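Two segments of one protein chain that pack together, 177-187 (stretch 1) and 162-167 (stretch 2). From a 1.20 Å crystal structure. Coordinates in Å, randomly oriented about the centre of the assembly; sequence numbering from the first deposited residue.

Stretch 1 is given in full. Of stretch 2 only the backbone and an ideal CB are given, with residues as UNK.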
ATOM      1  N   GLU A 177     -15.295   7.890   7.111  1.00 12.21           N
ATOM      2  CA  GLU A 177     -15.757   9.279   7.062  1.00 12.53           C
ATOM      3  C   GLU A 177     -16.036   9.732   5.628  1.00 11.92           C
ATOM      4  O   GLU A 177     -17.078  10.328   5.346  1.00 11.86           O
ATOM      5  CB  GLU A 177     -14.713  10.190   7.707  1.00 12.65           C
ATOM      6  CG  GLU A 177     -15.042  11.676   7.700  1.00 13.53           C
ATOM      7  CD  GLU A 177     -13.868  12.523   8.145  1.00 14.60           C
ATOM      8  OE1 GLU A 177     -13.189  12.130   9.117  1.00 17.61           O
ATOM      9  OE2 GLU A 177     -13.617  13.576   7.523  1.00 17.91           O
ATOM     10  N   VAL A 178     -15.103   9.447   4.727  1.00 11.40           N
ATOM     11  CA  VAL A 178     -15.253   9.846   3.333  1.00 11.22           C
ATOM     12  C   VAL A 178     -16.387   9.067   2.660  1.00 10.98           C
ATOM     13  O   VAL A 178     -17.186   9.648   1.926  1.00 10.91           O
ATOM     14  CB  VAL A 178     -13.929   9.691   2.558  1.00 11.12           C
ATOM     15  CG1 VAL A 178     -14.127   9.989   1.081  1.00 11.34           C
ATOM     16  CG2 VAL A 178     -12.870  10.612   3.153  1.00 11.30           C
ATOM     17  N   MET A 179     -16.476   7.765   2.924  1.00 10.86           N
ATOM     18  CA  MET A 179     -17.574   6.962   2.379  1.00 10.98           C
ATOM     19  C   MET A 179     -18.935   7.478   2.852  1.00 11.48           C
ATOM     20  O   MET A 179     -19.884   7.518   2.069  1.00 11.28           O
ATOM     21  CB  MET A 179     -17.430   5.481   2.741  1.00 10.80           C
ATOM     22  CG  MET A 179     -18.407   4.565   2.005  1.00 10.71           C
ATOM     23  SD  MET A 179     -18.096   4.511   0.231  1.00 10.52           S
ATOM     24  CE  MET A 179     -19.601   3.736  -0.357  1.00 10.65           C
ATOM     25  N   GLU A 180     -19.030   7.865   4.125  1.00 12.14           N
ATOM     26  CA  GLU A 180     -20.260   8.468   4.654  1.00 13.08           C
ATOM     27  C   GLU A 180     -20.667   9.696   3.840  1.00 13.08           C
ATOM     28  O   GLU A 180     -21.840   9.864   3.508  1.00 13.24           O
ATOM     29  CB  GLU A 180     -20.094   8.859   6.124  1.00 13.16           C
ATOM     30  CG  GLU A 180     -20.119   7.686   7.096  1.00 14.21           C
ATOM     31  CD  GLU A 180     -19.671   8.061   8.504  1.00 14.69           C
ATOM     32  OE1 GLU A 180     -19.060   9.136   8.685  1.00 17.15           O
ATOM     33  OE2 GLU A 180     -19.931   7.273   9.438  1.00 17.01           O
ATOM     34  N   SER A 181     -19.693  10.544   3.513  1.00 13.28           N
ATOM     35  CA  SER A 181     -19.957  11.741   2.713  1.00 13.48           C
ATOM     36  C   SER A 181     -20.396  11.383   1.291  1.00 13.07           C
ATOM     37  O   SER A 181     -21.279  12.034   0.733  1.00 13.18           O
ATOM     38  CB  SER A 181     -18.733  12.664   2.678  1.00 13.74           C
ATOM     39  OG  SER A 181     -17.733  12.181   1.800  1.00 15.24           O
ATOM     40  N   PHE A 182     -19.780  10.353   0.709  1.00 12.67           N
ATOM     41  CA  PHE A 182     -20.167   9.881  -0.622  1.00 12.49           C
ATOM     42  C   PHE A 182     -21.601   9.349  -0.629  1.00 12.46           C
ATOM     43  O   PHE A 182     -22.372   9.646  -1.539  1.00 12.29           O
ATOM     44  CB  PHE A 182     -19.230   8.773  -1.122  1.00 12.43           C
ATOM     45  CG  PHE A 182     -17.824   9.229  -1.461  1.00 12.34           C
ATOM     46  CD1 PHE A 182     -17.489  10.575  -1.599  1.00 12.62           C
ATOM     47  CD2 PHE A 182     -16.840   8.279  -1.688  1.00 12.19           C
ATOM     48  CE1 PHE A 182     -16.190  10.952  -1.925  1.00 12.84           C
ATOM     49  CE2 PHE A 182     -15.549   8.652  -2.025  1.00 12.37           C
ATOM     50  CZ  PHE A 182     -15.223   9.986  -2.139  1.00 12.67           C
ATOM     51  N   ILE A 183     -21.943   8.557   0.384  1.00 12.64           N
ATOM     52  CA  ILE A 183     -23.286   7.988   0.508  1.00 13.12           C
ATOM     53  C   ILE A 183     -24.343   9.090   0.599  1.00 13.77           C
ATOM     54  O   ILE A 183     -25.357   9.042  -0.101  1.00 13.81           O
ATOM     55  CB  ILE A 183     -23.380   7.049   1.733  1.00 12.93           C
ATOM     56  CG1 ILE A 183     -22.596   5.760   1.472  1.00 12.88           C
ATOM     57  CG2 ILE A 183     -24.833   6.709   2.056  1.00 12.94           C
ATOM     58  CD1 ILE A 183     -22.381   4.911   2.706  1.00 13.01           C
ATOM     59  N   LYS A 184     -24.091  10.086   1.442  1.00 14.67           N
ATOM     60  CA  LYS A 184     -25.012  11.216   1.604  1.00 15.71           C
ATOM     61  C   LYS A 184     -25.133  12.069   0.337  1.00 15.58           C
ATOM     62  O   LYS A 184     -26.184  12.666   0.088  1.00 15.77           O
ATOM     63  CB  LYS A 184     -24.582  12.093   2.782  1.00 16.07           C
ATOM     64  CG  LYS A 184     -24.772  11.434   4.137  1.00 16.77           C
ATOM     65  CD  LYS A 184     -24.194  12.284   5.252  1.00 17.18           C
ATOM     66  CE  LYS A 184     -24.164  11.527   6.571  1.00 18.20           C
ATOM     67  NZ  LYS A 184     -23.458  12.294   7.633  1.00 19.58           N
ATOM     68  N   ALA A 185     -24.064  12.121  -0.453  1.00 15.52           N
ATOM     69  CA  ALA A 185     -24.052  12.880  -1.706  1.00 15.51           C
ATOM     70  C   ALA A 185     -24.666  12.114  -2.884  1.00 15.63           C
ATOM     71  O   ALA A 185     -24.853  12.688  -3.959  1.00 15.68           O
ATOM     72  CB  ALA A 185     -22.625  13.303  -2.047  1.00 15.53           C
ATOM     73  N   GLU A 186     -24.979  10.833  -2.686  1.00 15.59           N
ATOM     74  CA  GLU A 186     -25.450   9.972  -3.773  1.00 15.74           C
ATOM     75  C   GLU A 186     -26.725   9.204  -3.410  1.00 16.09           C
ATOM     76  O   GLU A 186     -26.787   7.978  -3.540  1.00 15.81           O
ATOM     77  CB  GLU A 186     -24.333   9.004  -4.191  1.00 15.67           C
ATOM     78  CG  GLU A 186     -23.110   9.682  -4.807  1.00 15.58           C
ATOM     79  CD  GLU A 186     -23.413  10.395  -6.121  1.00 15.57           C
ATOM     80  OE1 GLU A 186     -24.475  10.141  -6.730  1.00 15.59           O
ATOM     81  OE2 GLU A 186     -22.579  11.214  -6.554  1.00 15.93           O
ATOM     82  N   ASN A 187     -27.743   9.945  -2.972  1.00 16.60           N
ATOM     83  CA  ASN A 187     -29.073   9.390  -2.688  1.00 17.09           C
ATOM     84  C   ASN A 187     -29.033   8.254  -1.660  1.00 17.19           C
ATOM     85  O   ASN A 187     -29.482   7.140  -1.932  1.00 17.27           O
ATOM     86  CB  ASN A 187     -29.745   8.929  -3.994  1.00 17.22           C
ATOM     87  CG  ASN A 187     -31.204   8.539  -3.804  1.00 17.82           C
ATOM     88  OD1 ASN A 187     -31.862   8.979  -2.862  1.00 18.77           O
ATOM     89  ND2 ASN A 187     -31.712   7.703  -4.703  1.00 18.39           N
ATOM     90  N   UNK A 162     -16.488   6.632 -12.635  1.00 10.54           N
ATOM     91  CA  UNK A 162     -16.074   7.104 -11.319  1.00 10.64           C
ATOM     92  C   UNK A 162     -16.767   8.437 -11.064  1.00 10.63           C
ATOM     93  O   UNK A 162     -16.505   9.421 -11.756  1.00 10.96           O
ATOM     94  CB  UNK A 162     -14.553   7.241 -11.224  1.00 10.64           C
ATOM     95  N   UNK A 163     -17.669   8.457 -10.086  1.00 10.36           N
ATOM     96  CA  UNK A 163     -18.483   9.644  -9.796  1.00 10.41           C
ATOM     97  C   UNK A 163     -17.984  10.447  -8.589  1.00 10.34           C
ATOM     98  O   UNK A 163     -18.334  11.621  -8.439  1.00 10.70           O
ATOM     99  CB  UNK A 163     -19.934   9.222  -9.555  1.00 10.41           C
ATOM    100  N   UNK A 164     -17.186   9.812  -7.736  1.00 10.16           N
ATOM    101  CA  UNK A 164     -16.598  10.454  -6.562  1.00 10.20           C
ATOM    102  C   UNK A 164     -15.194   9.917  -6.384  1.00  9.82           C
ATOM    103  O   UNK A 164     -14.953   8.731  -6.597  1.00  9.58           O
ATOM    104  CB  UNK A 164     -17.440  10.214  -5.307  1.00 10.20           C
ATOM    105  N   UNK A 165     -14.265  10.783  -5.991  1.00  9.57           N
ATOM    106  CA  UNK A 165     -12.909  10.348  -5.687  1.00  9.77           C
ATOM    107  C   UNK A 165     -12.253  11.321  -4.721  1.00  9.90           C
ATOM    108  O   UNK A 165     -12.102  12.499  -5.030  1.00 10.28           O
ATOM    109  CB  UNK A 165     -12.080  10.222  -6.967  1.00  9.77           C
ATOM    110  N   UNK A 166     -11.884  10.825  -3.544  1.00 10.08           N
ATOM    111  CA  UNK A 166     -11.227  11.626  -2.516  1.00 10.52           C
ATOM    112  C   UNK A 166     -10.273  10.728  -1.748  1.00 10.20           C
ATOM    113  O   UNK A 166     -10.473   9.514  -1.686  1.00  9.84           O
ATOM    114  CB  UNK A 166     -12.245  12.276  -1.577  1.00 10.52           C
ATOM    115  N   UNK A 167      -9.249  11.323  -1.150  1.00  9.97           N
ATOM    116  CA  UNK A 167      -8.316  10.567  -0.327  1.00  9.96           C
ATOM    117  C   UNK A 167      -8.954  10.179   1.002  1.00 10.11           C
ATOM    118  O   UNK A 167      -9.597  11.000   1.659  1.00 10.48           O
ATOM    119  CB  UNK A 167      -7.040  11.377  -0.086  1.00  9.96           C
TER

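The strand 162-167 runs nearly antiparallel to helix 177-185, at 158° between their N-to-C directions and 9.5 Å between axes at closest approach. Val178, Phe182, Ala185 and Glu186 are the residues of stretch 1 that reach it.

At position 162 the ideal CB has nothing of stretch 1 within 5.5 Å, and phi/psi of -81/114 are ordinary for a strand. Stretch 1 sets no preference. The residue is Ile162, whose side chain stays 8.0 Å or more from stretch 1.

Position 163 departs from regular strand geometry, with phi/psi of -101/-20, and its CA-to-CB bond points sideways. The ideal CB lies 4.5 Å from Glu186 OE2, so a polar group could answer the carboxylate, while an aliphatic chain could pack along it. The residue is Ile163; with chi1 at 58° (p) and chi2 t, its end comes nearer, and CD1 reaches 3.4 Å from Glu186 CD.

Position 164 points toward the helix. Its ideal CB is 3.7 Å from Phe182 CE1 and 5.4 Å from Glu186 OE2, so the site offers an aromatic face first and a negative charge beyond. A long chain, aliphatic at its base and cationic at its end, would use both; lysine or arginine would suit, and a purely aliphatic residue would satisfy the ring alone. The residue is Arg164. Its CB sits 3.6 Å from the Phe182 ring centroid, 10° off the normal, a CH-pi contact over the face. With chi1 and chi2 both m, the chain turns to a salt bridge with Glu186: NE donates to OE2 at 2.9 Å (157°), and NH2 donates to the same OE2 at 3.2 Å (140°). This oxygen lies at the guanidinium edge, as in-plane N-H donors require, leaving one face to Ala185 CB, 3.7 Å from Arg164 NH2.

At position 165 the CB points away and finds nothing of stretch 1 within 5.5 Å, so many residues would fit. The residue is Ser165, whose OG is hydrogen-bonded elsewhere in the structure.

Position 166 again points toward stretch 1, its ideal CB 3.8 Å from Phe182 CZ and 4.0 Å from Val178 CG1. These carbons favour an aliphatic beginning, whether the chain ends polar or not. The residue is Gln166: its CB lies 3.9 Å from Val178 CG1, its backbone N meets the Phe182 ring edge 3.7 Å from CZ, and its end leads away.

Position 167 points away, leaving the choice open. The residue is Ser167, which meets stretch 1 through its backbone, O lying 3.6 Å from Val178 CG2.

Stretch 2 162-167: IIRSQS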
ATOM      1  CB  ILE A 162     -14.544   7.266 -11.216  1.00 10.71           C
ATOM      2  CG1 ILE A 162     -13.854   5.919 -11.449  1.00 10.85           C
ATOM      3  CG2 ILE A 162     -14.161   7.820  -9.856  1.00 11.28           C
ATOM      4  CD1 ILE A 162     -12.353   6.012 -11.558  1.00 11.07           C
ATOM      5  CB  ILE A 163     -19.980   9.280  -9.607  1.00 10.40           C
ATOM      6  CG1 ILE A 163     -20.184   8.266  -8.475  1.00 10.28           C
ATOM      7  CG2 ILE A 163     -20.556   8.732 -10.905  1.00 11.00           C
ATOM      8  CD1 ILE A 163     -21.617   8.192  -7.991  1.00 10.82           C
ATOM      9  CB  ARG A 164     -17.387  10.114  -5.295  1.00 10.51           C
ATOM     10  CG  ARG A 164     -18.834  10.560  -5.276  1.00 11.40           C
ATOM     11  CD  ARG A 164     -18.965  12.026  -4.949  1.00 12.43           C
ATOM     12  NE  ARG A 164     -20.290  12.520  -5.300  1.00 12.90           N
ATOM     13  CZ  ARG A 164     -20.664  13.792  -5.209  1.00 13.28           C
ATOM     14  NH1 ARG A 164     -19.826  14.713  -4.748  1.00 13.59           N
ATOM     15  NH2 ARG A 164     -21.889  14.143  -5.570  1.00 13.42           N
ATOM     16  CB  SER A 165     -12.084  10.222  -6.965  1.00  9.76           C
ATOM     17  OG  SER A 165     -10.800   9.700  -6.675  1.00 10.20           O
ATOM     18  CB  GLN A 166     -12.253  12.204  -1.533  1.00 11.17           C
ATOM     19  CG  GLN A 166     -13.201  13.249  -2.107  1.00 13.24           C
ATOM     20  CD  GLN A 166     -12.534  14.591  -2.321  1.00 15.62           C
ATOM     21  OE1 GLN A 166     -12.208  14.963  -3.448  1.00 17.83           O
ATOM     22  NE2 GLN A 166     -12.322  15.325  -1.234  1.00 17.08           N
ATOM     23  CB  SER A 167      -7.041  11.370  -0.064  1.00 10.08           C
ATOM     24  OG  SER A 167      -6.164  10.644   0.781  1.00 10.54           O
TER
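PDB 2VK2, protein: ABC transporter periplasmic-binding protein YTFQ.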